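Hypothetical protein yxiM (Bacillus subtilis, PDB 2O14) probably hydrolyses ester bonds as a GDSL-family enzyme, and carries a galactose-binding-like domain with a bound manganese ion. Local coordinates at residues A[136-139]-A[144-147]. Sequence-based numbering, arbitrary orientation.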
ATOM      1  N   VAL A 136      -6.853  -8.352 -10.785  1.00 18.34           N
ATOM      2  CA  VAL A 136      -7.394  -7.688  -9.609  1.00 19.12           C
ATOM      3  C   VAL A 136      -7.616  -8.896  -8.724  1.00 18.91           C
ATOM      4  O   VAL A 136      -8.114  -9.920  -9.192  1.00 18.02           O
ATOM      5  CB  VAL A 136      -8.722  -6.975  -9.925  1.00 17.23           C
ATOM      6  CG1 VAL A 136      -9.283  -6.313  -8.667  1.00 12.78           C
ATOM      7  CG2 VAL A 136      -8.485  -5.929 -11.005  1.00 16.16           C
ATOM      8  N   THR A 137      -7.246  -8.797  -7.456  1.00 17.80           N
ATOM      9  CA  THR A 137      -7.356  -9.959  -6.594  1.00 17.83           C
ATOM     10  C   THR A 137      -7.818  -9.708  -5.168  1.00 20.62           C
ATOM     11  O   THR A 137      -8.052  -8.573  -4.737  1.00 18.93           O
ATOM     12  CB  THR A 137      -6.000 -10.694  -6.539  1.00 16.65           C
ATOM     13  OG1 THR A 137      -6.144 -11.943  -5.850  1.00 16.66           O
ATOM     14  CG2 THR A 137      -4.976  -9.832  -5.824  1.00 13.68           C
ATOM     15  N   GLU A 138      -7.898 -10.804  -4.432  1.00 23.91           N
ATOM     16  CA  GLU A 138      -8.355 -10.792  -3.063  1.00 27.50           C
ATOM     17  C   GLU A 138      -7.873  -9.678  -2.176  1.00 29.24           C
ATOM     18  O   GLU A 138      -6.679  -9.498  -1.911  1.00 27.35           O
ATOM     19  CB  GLU A 138      -8.061 -12.124  -2.381  1.00 40.17           C
ATOM     20  CG  GLU A 138      -9.135 -12.515  -1.383  1.00 44.30           C
ATOM     21  CD  GLU A 138      -8.940 -13.912  -0.834  1.00 46.64           C
ATOM     22  OE1 GLU A 138      -7.984 -14.113  -0.057  1.00 47.66           O
ATOM     23  OE2 GLU A 138      -9.737 -14.810  -1.188  1.00 48.46           O
ATOM     24  N   GLY A 139      -8.871  -8.915  -1.763  1.00 36.50           N
ATOM     25  CA  GLY A 139      -8.720  -7.835  -0.835  1.00 34.27           C
ATOM     26  C   GLY A 139      -9.706  -8.467   0.125  1.00 34.46           C
ATOM     27  O   GLY A 139      -9.315  -9.221   1.012  1.00 36.45           O
ATOM     28  N   ALA A 144     -16.574  -8.924  -5.466  1.00 22.78           N
ATOM     29  CA  ALA A 144     -16.199  -8.933  -6.874  1.00 19.82           C
ATOM     30  C   ALA A 144     -14.891  -8.199  -7.160  1.00 19.88           C
ATOM     31  O   ALA A 144     -14.709  -7.043  -6.768  1.00 18.50           O
ATOM     32  CB  ALA A 144     -17.321  -8.333  -7.710  1.00 16.96           C
ATOM     33  N   PHE A 145     -13.979  -8.882  -7.846  1.00 17.54           N
ATOM     34  CA  PHE A 145     -12.695  -8.290  -8.213  1.00 17.10           C
ATOM     35  C   PHE A 145     -12.837  -7.911  -9.682  1.00 16.20           C
ATOM     36  O   PHE A 145     -12.733  -8.754 -10.572  1.00 16.98           O
ATOM     37  CB  PHE A 145     -11.581  -9.310  -7.979  1.00 15.93           C
ATOM     38  CG  PHE A 145     -11.543  -9.817  -6.565  1.00 17.76           C
ATOM     39  CD1 PHE A 145     -11.573  -8.922  -5.498  1.00 16.66           C
ATOM     40  CD2 PHE A 145     -11.528 -11.183  -6.293  1.00 19.47           C
ATOM     41  CE1 PHE A 145     -11.593  -9.375  -4.180  1.00 17.66           C
ATOM     42  CE2 PHE A 145     -11.547 -11.650  -4.975  1.00 17.11           C
ATOM     43  CZ  PHE A 145     -11.582 -10.745  -3.921  1.00 18.03           C
ATOM     44  N   THR A 146     -13.102  -6.632  -9.913  1.00 17.14           N
ATOM     45  CA  THR A 146     -13.350  -6.112 -11.249  1.00 16.10           C
ATOM     46  C   THR A 146     -12.366  -5.063 -11.746  1.00 16.38           C
ATOM     47  O   THR A 146     -11.759  -4.336 -10.957  1.00 15.50           O
ATOM     48  CB  THR A 146     -14.737  -5.483 -11.299  1.00 12.73           C
ATOM     49  OG1 THR A 146     -14.772  -4.376 -10.392  1.00 12.83           O
ATOM     50  CG2 THR A 146     -15.797  -6.488 -10.884  1.00 11.29           C
ATOM     51  N   LEU A 147     -12.243  -4.970 -13.067  1.00 14.97           N
ATOM     52  CA  LEU A 147     -11.335  -4.016 -13.695  1.00 14.99           C
ATOM     53  C   LEU A 147     -12.053  -3.276 -14.831  1.00 15.16           C
ATOM     54  O   LEU A 147     -12.557  -3.907 -15.756  1.00 17.05           O
ATOM     55  CB  LEU A 147     -10.106  -4.765 -14.236  1.00  8.52           C
ATOM     56  CG  LEU A 147      -9.046  -3.907 -14.939  1.00 11.81           C
ATOM     57  CD1 LEU A 147      -8.476  -2.884 -13.971  1.00  6.40           C
ATOM     58  CD2 LEU A 147      -7.945  -4.794 -15.493  1.00 10.20           C
TER
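The first torsion of F145 sets CG anti to its own carbonyl carbon (chi1 -57°), and this lays the ring face against the backbone of T137 and E138. In V136 it is CG2 that stands anti to the carbonyl carbon, while CG1 is anti to the backbone N (chi1 179°). This turns CG1 to CB of F145, at 3.8 Å, and CG2 to the carbonyl O of T146, at 3.6 Å. CG2 also touches CB of L147.

The peptide linking T137 to E138 covers one face of the F145 ring. T137 C sits over the ring centre, 3.8 Å above the plane. E138 N lies on the same face, nearer the rim. At the far end of the ring, CZ comes within 3.3 Å of E138 CA, a close approach. The E138 side chain then runs on from CG, 3.9 Å from CZ, and its OE2 makes a weak hydrogen bond to Y72 OH. Y72 also stacks edge-to-face with F145. Replacing F145 by an alanine removes the ring, which would probably open a gap against the T137-E138 peptide and leave Y72 without its edge-to-face partner.

The contact joins the two sheets of the galactose-binding-like domain, a β-sandwich. Strand 131-138 belongs to one sheet and strand 146-156 to the other. Between the segments the contact is apolar packing, with a peptide group over the face of the ring. With no hydrogen bond between the segments, the contact itself probably rests on close, buried apolar packing, while each segment's backbone is bonded within its own sheet, T137 with S102 and L147 with V67.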